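Local coordinates for amidase, hydantoinase/carbamoylase family (Paraburkholderia phymatum, PDB 6C0D), which probably hydrolyses N-carbamoyl-L-amino acids, as a zinc-binding, homodimeric member of the peptidase M20 family, at residues A[221-226]-A[289-294]; A[242-247]-A[320-325]. All blocks are in the same frame, centred on the assembly; numbering follows the deposited sequence.

Contact 1. Residues A[221-226]-A[289-294]; sequences EFQLRF and VLHLQF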
loop_
_atom_site.group_PDB
_atom_site.type_symbol
_atom_site.label_atom_id
_atom_site.label_comp_id
_atom_site.label_asym_id
_atom_site.label_seq_id
_atom_site.Cartn_x
_atom_site.Cartn_y
_atom_site.Cartn_z
ATOM N N GLU A 221 8.912 -7.967 -15.209
ATOM C CA GLU A 221 7.999 -7.468 -14.184
ATOM C C GLU A 221 7.146 -8.617 -13.677
ATOM O O GLU A 221 6.730 -9.476 -14.457
ATOM C CB GLU A 221 7.117 -6.348 -14.741
ATOM C CG GLU A 221 7.936 -5.066 -14.976
ATOM C CD GLU A 221 7.143 -3.956 -15.620
ATOM O OE1 GLU A 221 6.145 -4.246 -16.311
ATOM O OE2 GLU A 221 7.518 -2.790 -15.434
ATOM N N PHE A 222 6.896 -8.631 -12.365
ATOM C CA PHE A 222 6.087 -9.666 -11.741
ATOM C C PHE A 222 5.236 -9.050 -10.646
ATOM O O PHE A 222 5.622 -8.050 -10.026
ATOM C CB PHE A 222 6.942 -10.762 -11.101
ATOM C CG PHE A 222 7.709 -11.592 -12.090
ATOM C CD1 PHE A 222 7.164 -12.763 -12.594
ATOM C CD2 PHE A 222 8.988 -11.223 -12.478
ATOM C CE1 PHE A 222 7.868 -13.539 -13.497
ATOM C CE2 PHE A 222 9.698 -11.993 -13.405
ATOM C CZ PHE A 222 9.136 -13.159 -13.898
ATOM N N GLN A 223 4.086 -9.667 -10.404
ATOM C CA GLN A 223 3.391 -9.505 -9.138
ATOM C C GLN A 223 3.645 -10.748 -8.310
ATOM O O GLN A 223 3.651 -11.870 -8.826
ATOM C CB GLN A 223 1.883 -9.342 -9.316
ATOM C CG GLN A 223 1.414 -8.036 -9.883
ATOM C CD GLN A 223 -0.094 -7.925 -9.812
ATOM O OE1 GLN A 223 -0.750 -8.720 -9.135
ATOM N NE2 GLN A 223 -0.653 -6.947 -10.510
ATOM N N LEU A 224 3.854 -10.555 -7.026
ATOM C CA LEU A 224 4.010 -11.666 -6.105
ATOM C C LEU A 224 2.953 -11.517 -5.025
ATOM O O LEU A 224 2.953 -10.520 -4.286
ATOM C CB LEU A 224 5.415 -11.678 -5.519
ATOM C CG LEU A 224 5.744 -12.852 -4.616
ATOM C CD1 LEU A 224 5.633 -14.181 -5.362
ATOM C CD2 LEU A 224 7.134 -12.625 -4.147
ATOM N N ARG A 225 2.038 -12.483 -4.962
ATOM C CA ARG A 225 0.924 -12.480 -4.021
ATOM C C ARG A 225 1.212 -13.430 -2.872
ATOM O O ARG A 225 1.799 -14.496 -3.073
ATOM C CB ARG A 225 -0.378 -12.920 -4.698
ATOM C CG ARG A 225 -0.922 -11.976 -5.751
ATOM C CD ARG A 225 -2.233 -12.530 -6.323
ATOM N NE ARG A 225 -2.781 -11.675 -7.375
ATOM C CZ ARG A 225 -3.623 -12.091 -8.316
ATOM N NH1 ARG A 225 -4.006 -13.359 -8.350
ATOM N NH2 ARG A 225 -4.067 -11.243 -9.237
ATOM N N PHE A 226 0.759 -13.052 -1.677
ATOM C CA PHE A 226 0.900 -13.854 -0.471
ATOM C C PHE A 226 -0.485 -14.065 0.105
ATOM O O PHE A 226 -1.240 -13.102 0.270
ATOM C CB PHE A 226 1.826 -13.164 0.534
ATOM C CG PHE A 226 3.218 -13.040 0.017
ATOM C CD1 PHE A 226 3.568 -11.982 -0.816
ATOM C CD2 PHE A 226 4.152 -14.028 0.284
ATOM C CE1 PHE A 226 4.854 -11.876 -1.347
ATOM C CE2 PHE A 226 5.448 -13.936 -0.243
ATOM C CZ PHE A 226 5.793 -12.857 -1.063
ATOM N N VAL A 289 0.443 -8.163 -1.600
ATOM C CA VAL A 289 0.998 -8.250 -2.949
ATOM C C VAL A 289 2.105 -7.217 -3.097
ATOM O O VAL A 289 2.009 -6.097 -2.579
ATOM C CB VAL A 289 -0.101 -8.064 -4.025
ATOM C CG1 VAL A 289 -0.772 -6.714 -3.871
ATOM C CG2 VAL A 289 0.488 -8.214 -5.445
ATOM N N LEU A 290 3.183 -7.610 -3.777
ATOM C CA LEU A 290 4.216 -6.655 -4.142
ATOM C C LEU A 290 4.363 -6.663 -5.657
ATOM O O LEU A 290 4.049 -7.656 -6.322
ATOM C CB LEU A 290 5.572 -6.959 -3.470
ATOM C CG LEU A 290 6.374 -8.232 -3.820
ATOM C CD1 LEU A 290 7.121 -8.130 -5.186
ATOM C CD2 LEU A 290 7.384 -8.499 -2.727
ATOM N N HIS A 291 4.840 -5.550 -6.190
ATOM C CA HIS A 291 5.230 -5.445 -7.587
ATOM C C HIS A 291 6.751 -5.392 -7.658
ATOM O O HIS A 291 7.382 -4.608 -6.933
ATOM C CB HIS A 291 4.609 -4.201 -8.224
ATOM C CG HIS A 291 3.110 -4.221 -8.238
ATOM N ND1 HIS A 291 2.361 -3.410 -9.063
ATOM C CD2 HIS A 291 2.224 -4.955 -7.527
ATOM C CE1 HIS A 291 1.076 -3.657 -8.869
ATOM N NE2 HIS A 291 0.967 -4.591 -7.944
ATOM N N LEU A 292 7.336 -6.244 -8.505
ATOM C CA LEU A 292 8.777 -6.393 -8.633
ATOM C C LEU A 292 9.170 -6.154 -10.084
ATOM O O LEU A 292 8.531 -6.687 -10.999
ATOM C CB LEU A 292 9.237 -7.798 -8.217
ATOM C CG LEU A 292 10.717 -8.133 -8.414
ATOM C CD1 LEU A 292 11.555 -7.359 -7.382
ATOM C CD2 LEU A 292 10.962 -9.627 -8.285
ATOM N N GLN A 293 10.213 -5.360 -10.288
ATOM C CA GLN A 293 10.784 -5.166 -11.618
ATOM C C GLN A 293 12.266 -5.468 -11.527
ATOM O O GLN A 293 12.882 -5.212 -10.495
ATOM C CB GLN A 293 10.583 -3.725 -12.103
ATOM C CG GLN A 293 11.101 -3.454 -13.522
ATOM C CD GLN A 293 10.945 -1.986 -13.872
ATOM O OE1 GLN A 293 11.849 -1.191 -13.641
ATOM N NE2 GLN A 293 9.775 -1.617 -14.391
ATOM N N PHE A 294 12.848 -6.017 -12.595
ATOM C CA PHE A 294 14.303 -6.056 -12.632
ATOM C C PHE A 294 14.778 -5.950 -14.077
ATOM O O PHE A 294 14.040 -6.237 -15.027
ATOM C CB PHE A 294 14.903 -7.292 -11.923
ATOM C CG PHE A 294 14.373 -8.633 -12.387
ATOM C CD1 PHE A 294 13.267 -9.206 -11.760
ATOM C CD2 PHE A 294 15.033 -9.359 -13.383
ATOM C CE1 PHE A 294 12.798 -10.467 -12.145
ATOM C CE2 PHE A 294 14.564 -10.631 -13.777
ATOM C CZ PHE A 294 13.449 -11.180 -13.151
#
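Glu221 and Gln293 run side by side from neighbouring antiparallel strands, pointing the same way, with the carboxylate and amide planes 15° apart. Gln293 NE2 gives a hydrogen bond to Glu221 OE2 at 2.7 Å, received on the anti lone pair, the one turned from the other carboxylate oxygen. The acceptor lies in the amide plane, and the N-H...O angle of 149° makes the bond slightly bent. Gln293 has CG anti to its backbone N (chi1 -177°), while Glu221 CG sits beside its own N, and the two CG atoms also touch, 3.8 Å apart.

On the same face of the sheet, Gln223 lies alongside His291, its amide nearly parallel to the imidazole. Gln223 CG rests over one ring face, 4.2 Å from the His291 centroid, a CH-pi contact shifted toward the rim.

The opposite face is apolar. Phe294 brings CE1 to the edge of the Phe222 ring, 3.7 Å from Phe222 CE2, and Leu290 CD1 packs on Leu224 CB. Helix 299-317 covers Phe222 and Leu292 here, and helix 244-262 covers Leu224 and Leu290. Between the strands, Phe222 and Leu292 exchange reciprocal N-H...O bonds through their backbones, as do Leu224 and Leu290.

The chemistry therefore divides by face. Leucines and phenylalanines bind the strands to their helices, while on the face of Glu221, His291 and Gln293 these three reach the second subunit, whose Phe281 meets the His291 ring. The Gln293 amide is gripped at both ends: NE2 bonds to Glu221 OE2 and to Ser282 OG of the second subunit, and OE1 accepts from Arg295 NE. Three partners thus fix its rotation, and the carboxylate and guanidinium probably polarise it.

Contact 2. Residues A[242-247]-A[320-325]; sequences RDAGAA and HLVRAE. With EDO (1,2-ethanediol), chain H.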
loop_
_atom_site.group_PDB
_atom_site.type_symbol
_atom_site.label_atom_id
_atom_site.label_comp_id
_atom_site.label_asym_id
_atom_site.label_seq_id
_atom_site.Cartn_x
_atom_site.Cartn_y
_atom_site.Cartn_z
ATOM N N ARG A 242 -0.879 -16.222 10.429
ATOM C CA ARG A 242 -0.509 -16.430 9.034
ATOM C C ARG A 242 -0.561 -15.051 8.375
ATOM O O ARG A 242 -1.415 -14.770 7.538
ATOM C CB ARG A 242 -1.444 -17.425 8.355
ATOM C CG ARG A 242 -1.454 -18.806 9.027
ATOM C CD ARG A 242 -2.850 -19.376 9.061
ATOM N NE ARG A 242 -2.858 -20.782 9.455
ATOM C CZ ARG A 242 -2.701 -21.781 8.596
ATOM N NH1 ARG A 242 -2.522 -21.506 7.315
ATOM N NH2 ARG A 242 -2.729 -23.046 9.016
ATOM N N ASP A 243 0.346 -14.181 8.809
ATOM C CA ASP A 243 0.355 -12.775 8.420
ATOM C C ASP A 243 0.944 -12.646 7.015
ATOM O O ASP A 243 2.141 -12.851 6.808
ATOM C CB ASP A 243 1.151 -11.990 9.463
ATOM C CG ASP A 243 1.143 -10.495 9.234
ATOM O OD1 ASP A 243 1.199 -10.041 8.059
ATOM O OD2 ASP A 243 1.172 -9.778 10.268
ATOM N N ALA A 244 0.102 -12.293 6.043
ATOM C CA ALA A 244 0.573 -12.227 4.661
ATOM C C ALA A 244 1.581 -11.102 4.459
ATOM O O ALA A 244 2.451 -11.200 3.579
ATOM C CB ALA A 244 -0.609 -12.033 3.713
ATOM N N GLY A 245 1.448 -10.009 5.207
ATOM C CA GLY A 245 2.407 -8.916 5.064
ATOM C C GLY A 245 3.765 -9.256 5.645
ATOM O O GLY A 245 4.799 -8.830 5.125
ATOM N N ALA A 246 3.787 -10.017 6.739
ATOM C CA ALA A 246 5.065 -10.454 7.291
ATOM C C ALA A 246 5.769 -11.413 6.340
ATOM O O ALA A 246 6.998 -11.356 6.191
ATOM C CB ALA A 246 4.859 -11.124 8.649
ATOM N N ALA A 247 5.007 -12.314 5.707
ATOM C CA ALA A 247 5.586 -13.172 4.678
ATOM C C ALA A 247 6.180 -12.338 3.547
ATOM O O ALA A 247 7.309 -12.575 3.107
ATOM C CB ALA A 247 4.516 -14.124 4.139
ATOM N N HIS A 320 6.474 -22.609 4.326
ATOM C CA HIS A 320 5.751 -21.617 5.113
ATOM C C HIS A 320 4.240 -21.790 5.010
ATOM O O HIS A 320 3.714 -22.323 4.030
ATOM C CB HIS A 320 6.139 -20.205 4.664
ATOM C CG HIS A 320 7.554 -19.848 4.986
ATOM N ND1 HIS A 320 7.949 -19.476 6.253
ATOM C CD2 HIS A 320 8.675 -19.846 4.225
ATOM C CE1 HIS A 320 9.248 -19.237 6.254
ATOM N NE2 HIS A 320 9.713 -19.457 5.038
ATOM N N LEU A 321 3.540 -21.299 6.039
ATOM C CA LEU A 321 2.083 -21.412 6.067
ATOM C C LEU A 321 1.419 -20.425 5.121
ATOM O O LEU A 321 0.357 -20.730 4.567
ATOM C CB LEU A 321 1.559 -21.193 7.486
ATOM C CG LEU A 321 1.864 -22.288 8.509
ATOM C CD1 LEU A 321 1.265 -21.918 9.866
ATOM C CD2 LEU A 321 1.302 -23.601 8.001
ATOM N N VAL A 322 2.020 -19.255 4.912
ATOM C CA VAL A 322 1.502 -18.299 3.937
ATOM C C VAL A 322 1.960 -18.736 2.549
ATOM O O VAL A 322 3.160 -18.882 2.300
ATOM C CB VAL A 322 1.983 -16.869 4.251
ATOM C CG1 VAL A 322 1.513 -15.901 3.182
ATOM C CG2 VAL A 322 1.473 -16.405 5.640
ATOM N N ARG A 323 1.010 -18.932 1.633
ATOM C CA ARG A 323 1.349 -19.363 0.283
ATOM C C ARG A 323 1.784 -18.177 -0.569
ATOM O O ARG A 323 1.206 -17.097 -0.483
ATOM C CB ARG A 323 0.157 -20.052 -0.379
ATOM C CG ARG A 323 0.431 -20.497 -1.821
ATOM C CD ARG A 323 -0.713 -21.356 -2.351
ATOM N NE ARG A 323 -2.011 -20.697 -2.213
ATOM C CZ ARG A 323 -2.562 -19.932 -3.152
ATOM N NH1 ARG A 323 -1.930 -19.727 -4.297
ATOM N NH2 ARG A 323 -3.744 -19.372 -2.949
ATOM N N ALA A 324 2.802 -18.394 -1.413
ATOM C CA ALA A 324 3.287 -17.396 -2.360
ATOM C C ALA A 324 2.871 -17.761 -3.781
ATOM O O ALA A 324 2.841 -18.937 -4.158
ATOM C CB ALA A 324 4.814 -17.262 -2.300
ATOM N N GLU A 325 2.573 -16.740 -4.587
ATOM C CA GLU A 325 2.051 -16.970 -5.929
ATOM C C GLU A 325 2.653 -15.942 -6.875
ATOM O O GLU A 325 2.454 -14.738 -6.688
ATOM C CB GLU A 325 0.529 -16.882 -5.936
ATOM C CG GLU A 325 -0.094 -17.094 -7.292
ATOM C CD GLU A 325 -1.591 -16.873 -7.252
ATOM O OE1 GLU A 325 -2.171 -16.531 -8.306
ATOM O OE2 GLU A 325 -2.177 -17.030 -6.155
HETATM C C1 EDO H . 5.573 -19.325 8.374
HETATM O O1 EDO H . 5.459 -20.640 8.918
HETATM C C2 EDO H . 4.191 -18.830 7.985
HETATM O O2 EDO H . 4.254 -18.113 6.744
HETATM O O HOH W 1 -2.080 -19.417 5.474
#
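Val322 wedges between the first turn of helix 244-262 and the chain leading into it, in the smaller domain of the subunit, an antiparallel sheet backed by two helices that in this family is the dimerisation (lid) domain. Its CG1 is anti to the backbone N (chi1 176°) and meets Ala247 CB at 3.6 Å, with Ala244 CA a little farther off. CG2 instead faces the chain ahead of the helix, 3.7 Å from Arg242 C.

Beside this apolar patch, Arg242 and Leu321 form a more exposed layer. The guanidinium lays one face on Leu321 CD1, which stands 4.1 Å above the plane over its centre, and the two side chains pass obliquely. A water in the guanidinium plane links the same residues, accepting from Arg242 NH1 and donating to Leu321 O.

Farther out, each side has its own anchor. Asp243 is the N-cap: its OD1 accepts from Ala246 N at 2.9 Å, from above the carboxylate plane, and weakly from Gly245 N. This ties down the first turn that presents Ala244 and Ala247. On the other segment, Trp316 of helix 299-317 donates through NE1 to Val322 O and stacks on His320. Phe226 of strand 210-227 bridges both segments, packing on Val322 and Ala247. An ethanediol, probably from the crystallisation liquor, lies against the loop, where Val322 N donates to its O2 at 3.1 Å with an N-H...O angle of 164°.

How the contacts relate
The centres of contacts 1 and 2 are about 14 Å apart, and the two touch directly. Along the chain their segments alternate: 221-226, then 242-247, 289-294 and 320-325. Strand 210-227 is the common element, pairing antiparallel with strand 283-296 on one side in contact 1 and with strand 323-328, which contact 2 enters, on the other. Arg225 O and Glu325 N, 2.8 Å apart, probably form a hydrogen bond at that junction. Helix 244-262 runs from contact 2 across the apolar face of contact 1. With helix 299-317, these strands build the smaller domain, probably the dimer-forming one as in the family; contact 2 lies at its far end from the zinc site, and contact 1 reaches the second subunit.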